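Local coordinates for putative regulatory protein (Streptomyces coelicolor A3, PDB 2PZ9) that probably binds DNA as a TetR-family transcriptional regulator, with a helix-turn-helix domain joined to an all-helical C-terminal domain, at residues T93-P97 / K146-L150; A104-D109 / R201-V206. All coordinates share one frame; numbering follows the deposited sequence.

Contact 1. Residues T93-P97 / K146-L150; sequences TQLDP and KLDKL
Leu-95 lies between two lysines of helix 146-150, and the contact is an instance of a loop held to a helix by aliphatic chains that end in charges. The CD2 branch of Leu-95 does most of the touching, 3.7 Å from CB of Lys-146 and close to CG of the same lysine; farther along the helix it approaches CG of Leu-150 at 4.2 Å. The leucine's CG stands anti to its backbone N (chi1 160°), which carries the branch across to the helix.

Pro-97 continues the apolar surface. Its CG rests against CG of Lys-149 at 3.9 Å, the ring crossing the lysine chain at about a right angle. Beyond that point the lysine chain bends at chi2, chi3 and chi4 yet keeps heading for the loop, where its ammonium ends. NZ of Lys-149 donates to OE1 of Gln-94 at 3.2 Å, tilted 17° from the carbonyl plane, and weakly to the backbone O of Leu-95. A water joins the same cluster: it accepts from NZ of Lys-149 at 2.8 Å and donates to OE1 of Gln-94, so the amide oxygen is gripped by two donors.

Lys-146, extended beyond CG, runs past Leu-95 toward CG2 of Thr-93, but its NZ finds its polar partner outside the two segments, in the hydroxyl of Tyr-103.

That tyrosine belongs to helix 100-113, which also packs against Thr-93 through Ile-106 and Leu-107. Segment 93-97 links helix 74-92 to helix 100-113, and the contact fixes this loop against the all-helical TetR-type C-terminal region, to which helix 139-155 with segment 146-150 belongs. Behind that segment, Leu-169 of helix 165-176 touches Lys-146, Leu-147 and Leu-150, while Leu-147 also meets Gln-192 of the second subunit.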
ATOM      1  N   THR A  93       6.468 -13.889 -11.770  1.00 71.92           N
ATOM      2  CA  THR A  93       7.104 -13.563 -10.484  1.00 71.21           C
ATOM      3  C   THR A  93       7.796 -14.740  -9.815  1.00 71.01           C
ATOM      4  O   THR A  93       7.898 -14.787  -8.591  1.00 71.08           O
ATOM      5  CB  THR A  93       6.082 -12.840  -9.543  1.00 71.31           C
ATOM      6  OG1 THR A  93       6.246 -11.429  -9.698  1.00 71.56           O
ATOM      7  CG2 THR A  93       6.207 -13.209  -8.045  1.00 70.25           C
ATOM      8  N   GLN A  94       8.276 -15.687 -10.623  1.00 70.30           N
ATOM      9  CA  GLN A  94       9.177 -16.720 -10.128  1.00 69.61           C
ATOM     10  C   GLN A  94      10.148 -16.079  -9.107  1.00 68.44           C
ATOM     11  O   GLN A  94      10.881 -15.135  -9.430  1.00 67.58           O
ATOM     12  CB  GLN A  94       9.901 -17.374 -11.326  1.00 70.46           C
ATOM     13  CG  GLN A  94      11.257 -18.089 -11.057  1.00 72.65           C
ATOM     14  CD  GLN A  94      11.114 -19.485 -10.424  1.00 76.27           C
ATOM     15  OE1 GLN A  94      11.777 -19.801  -9.416  1.00 78.46           O
ATOM     16  NE2 GLN A  94      10.257 -20.322 -11.012  1.00 75.61           N
ATOM     17  N   LEU A  95      10.105 -16.555  -7.864  1.00 67.13           N
ATOM     18  CA  LEU A  95      11.009 -16.034  -6.851  1.00 66.33           C
ATOM     19  C   LEU A  95      12.392 -16.656  -6.923  1.00 65.80           C
ATOM     20  O   LEU A  95      12.540 -17.876  -6.889  1.00 66.15           O
ATOM     21  CB  LEU A  95      10.445 -16.205  -5.439  1.00 66.25           C
ATOM     22  CG  LEU A  95      11.469 -16.137  -4.276  1.00 66.57           C
ATOM     23  CD1 LEU A  95      12.190 -14.786  -4.138  1.00 65.55           C
ATOM     24  CD2 LEU A  95      10.822 -16.510  -2.951  1.00 66.72           C
ATOM     25  N   ASP A  96      13.404 -15.798  -7.018  1.00 65.02           N
ATOM     26  CA  ASP A  96      14.780 -16.234  -6.917  1.00 64.02           C
ATOM     27  C   ASP A  96      15.375 -15.807  -5.577  1.00 63.10           C
ATOM     28  O   ASP A  96      15.662 -14.619  -5.385  1.00 62.99           O
ATOM     29  CB  ASP A  96      15.615 -15.680  -8.061  1.00 64.11           C
ATOM     30  CG  ASP A  96      16.947 -16.412  -8.211  1.00 65.42           C
ATOM     31  OD1 ASP A  96      17.572 -16.802  -7.187  1.00 65.07           O
ATOM     32  OD2 ASP A  96      17.371 -16.606  -9.370  1.00 67.18           O
ATOM     33  N   PRO A  97      15.560 -16.772  -4.643  1.00 61.92           N
ATOM     34  CA  PRO A  97      16.048 -16.472  -3.302  1.00 60.95           C
ATOM     35  C   PRO A  97      17.490 -15.982  -3.306  1.00 60.27           C
ATOM     36  O   PRO A  97      17.920 -15.317  -2.362  1.00 60.19           O
ATOM     37  CB  PRO A  97      15.937 -17.812  -2.589  1.00 60.46           C
ATOM     38  CG  PRO A  97      14.976 -18.587  -3.388  1.00 61.05           C
ATOM     39  CD  PRO A  97      15.273 -18.206  -4.783  1.00 61.80           C
ATOM     40  N   LYS A 146       6.841 -19.905  -1.266  1.00 59.02           N
ATOM     41  CA  LYS A 146       7.961 -18.964  -1.250  1.00 58.91           C
ATOM     42  C   LYS A 146       8.651 -18.876   0.109  1.00 58.71           C
ATOM     43  O   LYS A 146       9.856 -18.682   0.183  1.00 58.61           O
ATOM     44  CB  LYS A 146       7.509 -17.581  -1.706  1.00 58.43           C
ATOM     45  CG  LYS A 146       7.094 -17.540  -3.148  1.00 59.29           C
ATOM     46  CD  LYS A 146       6.721 -16.148  -3.544  1.00 59.69           C
ATOM     47  CE  LYS A 146       5.988 -16.140  -4.834  1.00 60.57           C
ATOM     48  NZ  LYS A 146       5.880 -14.717  -5.283  1.00 63.63           N
ATOM     49  N   LEU A 147       7.885 -19.010   1.185  1.00 58.80           N
ATOM     50  CA  LEU A 147       8.467 -19.027   2.513  1.00 58.94           C
ATOM     51  C   LEU A 147       9.320 -20.273   2.651  1.00 59.06           C
ATOM     52  O   LEU A 147      10.378 -20.238   3.267  1.00 59.17           O
ATOM     53  CB  LEU A 147       7.391 -18.982   3.595  1.00 58.98           C
ATOM     54  CG  LEU A 147       6.562 -17.696   3.657  1.00 59.21           C
ATOM     55  CD1 LEU A 147       5.345 -17.881   4.556  1.00 58.06           C
ATOM     56  CD2 LEU A 147       7.408 -16.499   4.099  1.00 58.80           C
ATOM     57  N   ASP A 148       8.883 -21.374   2.059  1.00 59.05           N
ATOM     58  CA  ASP A 148       9.745 -22.533   2.039  1.00 59.25           C
ATOM     59  C   ASP A 148      11.014 -22.312   1.221  1.00 58.93           C
ATOM     60  O   ASP A 148      12.090 -22.702   1.639  1.00 58.64           O
ATOM     61  CB  ASP A 148       8.978 -23.778   1.628  1.00 59.63           C
ATOM     62  CG  ASP A 148       8.604 -24.618   2.825  1.00 61.38           C
ATOM     63  OD1 ASP A 148       7.798 -24.140   3.657  1.00 62.75           O
ATOM     64  OD2 ASP A 148       9.154 -25.737   2.963  1.00 64.49           O
ATOM     65  N   LYS A 149      10.881 -21.640   0.084  1.00 59.32           N
ATOM     66  CA  LYS A 149      12.004 -21.317  -0.792  1.00 59.76           C
ATOM     67  C   LYS A 149      13.019 -20.458  -0.020  1.00 59.73           C
ATOM     68  O   LYS A 149      14.228 -20.677  -0.090  1.00 60.51           O
ATOM     69  CB  LYS A 149      11.475 -20.584  -2.037  1.00 60.04           C
ATOM     70  CG  LYS A 149      11.994 -21.065  -3.411  1.00 61.53           C
ATOM     71  CD  LYS A 149      10.801 -21.267  -4.417  1.00 63.76           C
ATOM     72  CE  LYS A 149      10.988 -20.660  -5.840  1.00 63.24           C
ATOM     73  NZ  LYS A 149      12.246 -21.042  -6.547  1.00 63.39           N
ATOM     74  N   LEU A 150      12.531 -19.503   0.756  1.00 59.52           N
ATOM     75  CA  LEU A 150      13.420 -18.706   1.592  1.00 59.29           C
ATOM     76  C   LEU A 150      14.024 -19.512   2.745  1.00 59.51           C
ATOM     77  O   LEU A 150      15.207 -19.366   3.015  1.00 59.80           O
ATOM     78  CB  LEU A 150      12.715 -17.443   2.090  1.00 59.10           C
ATOM     79  CG  LEU A 150      12.210 -16.504   0.974  1.00 59.07           C
ATOM     80  CD1 LEU A 150      10.957 -15.743   1.391  1.00 58.51           C
ATOM     81  CD2 LEU A 150      13.292 -15.542   0.485  1.00 57.24           C
TER
HETATM   82  O   HOH W   1      14.407 -20.232  -8.100  1.00 85.31           O

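Contact 2. Residues A104-D109 / R201-V206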
ATOM      1  N   ALA A 104      12.831  -7.940  -6.742  1.00 57.29           N
ATOM      2  CA  ALA A 104      12.105  -6.706  -6.478  1.00 56.72           C
ATOM      3  C   ALA A 104      11.931  -5.926  -7.762  1.00 56.59           C
ATOM      4  O   ALA A 104      10.877  -5.341  -7.970  1.00 57.01           O
ATOM      5  CB  ALA A 104      12.824  -5.873  -5.439  1.00 56.53           C
ATOM      6  N   GLY A 105      12.959  -5.925  -8.615  1.00 55.88           N
ATOM      7  CA  GLY A 105      12.896  -5.248  -9.897  1.00 55.32           C
ATOM      8  C   GLY A 105      11.801  -5.884 -10.716  1.00 55.42           C
ATOM      9  O   GLY A 105      11.025  -5.196 -11.371  1.00 55.77           O
ATOM     10  N   ILE A 106      11.718  -7.206 -10.647  1.00 55.39           N
ATOM     11  CA  ILE A 106      10.678  -7.959 -11.340  1.00 55.98           C
ATOM     12  C   ILE A 106       9.265  -7.438 -10.961  1.00 56.40           C
ATOM     13  O   ILE A 106       8.491  -7.039 -11.842  1.00 56.32           O
ATOM     14  CB  ILE A 106      10.928  -9.518 -11.206  1.00 56.07           C
ATOM     15  CG1 ILE A 106      11.551 -10.065 -12.489  1.00 56.53           C
ATOM     16  CG2 ILE A 106       9.685 -10.325 -10.909  1.00 56.51           C
ATOM     17  CD1 ILE A 106      13.105 -10.045 -12.530  1.00 58.40           C
ATOM     18  N   LEU A 107       8.962  -7.374  -9.659  1.00 56.74           N
ATOM     19  CA  LEU A 107       7.669  -6.835  -9.183  1.00 56.75           C
ATOM     20  C   LEU A 107       7.499  -5.372  -9.552  1.00 56.53           C
ATOM     21  O   LEU A 107       6.398  -4.923  -9.877  1.00 56.38           O
ATOM     22  CB  LEU A 107       7.518  -7.002  -7.668  1.00 56.52           C
ATOM     23  CG  LEU A 107       7.549  -8.443  -7.163  1.00 58.18           C
ATOM     24  CD1 LEU A 107       7.914  -8.595  -5.679  1.00 55.48           C
ATOM     25  CD2 LEU A 107       6.188  -9.079  -7.456  1.00 60.50           C
ATOM     26  N   PHE A 108       8.592  -4.622  -9.497  1.00 56.15           N
ATOM     27  CA  PHE A 108       8.504  -3.228  -9.808  1.00 56.64           C
ATOM     28  C   PHE A 108       8.015  -3.072 -11.238  1.00 57.76           C
ATOM     29  O   PHE A 108       7.089  -2.301 -11.514  1.00 57.72           O
ATOM     30  CB  PHE A 108       9.847  -2.559  -9.656  1.00 56.10           C
ATOM     31  CG  PHE A 108       9.839  -1.124 -10.078  1.00 56.70           C
ATOM     32  CD1 PHE A 108       9.392  -0.130  -9.206  1.00 56.93           C
ATOM     33  CD2 PHE A 108      10.248  -0.757 -11.366  1.00 55.28           C
ATOM     34  CE1 PHE A 108       9.368   1.210  -9.619  1.00 56.74           C
ATOM     35  CE2 PHE A 108      10.229   0.571 -11.779  1.00 53.32           C
ATOM     36  CZ  PHE A 108       9.802   1.553 -10.918  1.00 55.07           C
ATOM     37  N   ASP A 109       8.653  -3.831 -12.132  1.00 58.73           N
ATOM     38  CA  ASP A 109       8.368  -3.821 -13.548  1.00 59.10           C
ATOM     39  C   ASP A 109       6.925  -4.133 -13.820  1.00 59.81           C
ATOM     40  O   ASP A 109       6.273  -3.440 -14.594  1.00 59.96           O
ATOM     41  CB  ASP A 109       9.234  -4.866 -14.223  1.00 58.99           C
ATOM     42  CG  ASP A 109      10.699  -4.483 -14.246  1.00 59.46           C
ATOM     43  OD1 ASP A 109      11.024  -3.276 -14.075  1.00 58.50           O
ATOM     44  OD2 ASP A 109      11.527  -5.401 -14.436  1.00 59.01           O
ATOM     45  N   ARG A 201      14.002   5.318 -10.307  1.00 51.23           N
ATOM     46  CA  ARG A 201      13.200   4.793  -9.186  1.00 50.95           C
ATOM     47  C   ARG A 201      13.545   3.323  -8.997  1.00 50.74           C
ATOM     48  O   ARG A 201      13.681   2.838  -7.869  1.00 50.84           O
ATOM     49  CB  ARG A 201      11.674   4.921  -9.407  1.00 50.66           C
ATOM     50  CG  ARG A 201      11.121   6.298  -9.873  1.00 50.91           C
ATOM     51  CD  ARG A 201      11.236   7.440  -8.840  1.00 49.89           C
ATOM     52  NE  ARG A 201      12.630   7.686  -8.441  1.00 53.09           N
ATOM     53  CZ  ARG A 201      13.476   8.525  -9.053  1.00 53.14           C
ATOM     54  NH1 ARG A 201      13.074   9.233 -10.115  1.00 52.48           N
ATOM     55  NH2 ARG A 201      14.729   8.655  -8.603  1.00 51.23           N
ATOM     56  N   ARG A 202      13.700   2.627 -10.122  1.00 50.60           N
ATOM     57  CA  ARG A 202      13.947   1.190 -10.120  1.00 50.13           C
ATOM     58  C   ARG A 202      15.298   0.911  -9.492  1.00 49.82           C
ATOM     59  O   ARG A 202      15.408   0.019  -8.618  1.00 50.04           O
ATOM     60  CB  ARG A 202      13.896   0.617 -11.542  1.00 50.30           C
ATOM     61  CG  ARG A 202      13.803  -0.907 -11.594  1.00 48.92           C
ATOM     62  CD  ARG A 202      13.909  -1.406 -13.014  1.00 44.62           C
ATOM     63  NE  ARG A 202      13.639  -2.846 -13.140  1.00 45.91           N
ATOM     64  CZ  ARG A 202      14.487  -3.822 -12.796  1.00 42.71           C
ATOM     65  NH1 ARG A 202      15.655  -3.514 -12.264  1.00 41.75           N
ATOM     66  NH2 ARG A 202      14.161  -5.100 -12.974  1.00 39.04           N
ATOM     67  N   ALA A 203      16.307   1.679  -9.915  1.00 48.63           N
ATOM     68  CA  ALA A 203      17.666   1.487  -9.394  1.00 48.42           C
ATOM     69  C   ALA A 203      17.714   1.608  -7.860  1.00 48.17           C
ATOM     70  O   ALA A 203      18.276   0.753  -7.172  1.00 47.48           O
ATOM     71  CB  ALA A 203      18.615   2.439 -10.035  1.00 48.02           C
ATOM     72  N   ALA A 204      17.066   2.657  -7.351  1.00 48.09           N
ATOM     73  CA  ALA A 204      17.058   2.969  -5.945  1.00 47.67           C
ATOM     74  C   ALA A 204      16.481   1.762  -5.253  1.00 47.80           C
ATOM     75  O   ALA A 204      17.067   1.212  -4.331  1.00 47.93           O
ATOM     76  CB  ALA A 204      16.201   4.210  -5.678  1.00 46.65           C
ATOM     77  N   LEU A 205      15.342   1.326  -5.744  1.00 48.13           N
ATOM     78  CA  LEU A 205      14.609   0.283  -5.089  1.00 48.90           C
ATOM     79  C   LEU A 205      15.422  -1.020  -5.038  1.00 48.91           C
ATOM     80  O   LEU A 205      15.491  -1.687  -3.999  1.00 48.26           O
ATOM     81  CB  LEU A 205      13.307   0.084  -5.827  1.00 49.15           C
ATOM     82  CG  LEU A 205      12.792  -1.334  -5.818  1.00 51.23           C
ATOM     83  CD1 LEU A 205      12.583  -1.882  -4.408  1.00 53.10           C
ATOM     84  CD2 LEU A 205      11.486  -1.281  -6.557  1.00 56.93           C
ATOM     85  N   VAL A 206      16.039  -1.363  -6.165  1.00 48.93           N
ATOM     86  CA  VAL A 206      16.816  -2.558  -6.241  1.00 48.57           C
ATOM     87  C   VAL A 206      18.038  -2.431  -5.332  1.00 49.64           C
ATOM     88  O   VAL A 206      18.440  -3.405  -4.655  1.00 50.81           O
ATOM     89  CB  VAL A 206      17.194  -2.854  -7.672  1.00 48.21           C
ATOM     90  CG1 VAL A 206      18.280  -3.905  -7.723  1.00 47.11           C
ATOM     91  CG2 VAL A 206      15.979  -3.324  -8.424  1.00 46.48           C
TER
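Arg-202 reaches from helix 201-206 across Phe-108 to Asp-109 on helix 104-109, joining two near-antiparallel helices (146° between their directions, axes 9.6 Å apart) of the all-helical C-terminal domain of a TetR-family protein. Its CB lies 3.7 Å from CE2 of Phe-108, and CG comes to 3.6 Å from CD2 of that ring. From CG to NE the chain is extended, with CD passing near Asp-109 OD1. At the tip, NE and NH2 grip the carboxylate side-on, one bond to each oxygen: NE to OD1 is 2.8 Å and nearly straight at 168°, and NH2 to OD2 is 3.0 Å. Both oxygens are met on their syn side, while the guanidinium lays one face over CA of Gly-105. An alanine in its place would take away both bonds, is likely to leave the carboxylate of Asp-109 without its positive mate, and would probably uncover part of the Phe-108 ring. Trp-179 and Val-198 also touch Phe-108. Arg-201 instead pairs with Asp-167 of the second subunit. On the apolar side of the interface, CD2 of Leu-205 stands 3.6 Å from CD1 of Phe-108.

In the fold
The segments of the two contacts alternate along the chain: 93-97, then 104-109, then 146-150, then 201-206. Their centres lie about 17 Å apart, yet the contacts touch through Thr-93, whose OG1 packs 3.2 Å from CD2 of Leu-107. Helix 100-113 connects them: it follows the loop of contact 1 and carries the first segment of contact 2. Helix 165-176 also borders both. Contact 1 ties the connection after helix 74-92 to helix 139-155, and contact 2 ties helix 100-113 to helix 198-212 near the end of the chain. Each also has a residue meeting the second subunit, consistent with a C-terminal domain that dimerises, as in other TetR-family regulators.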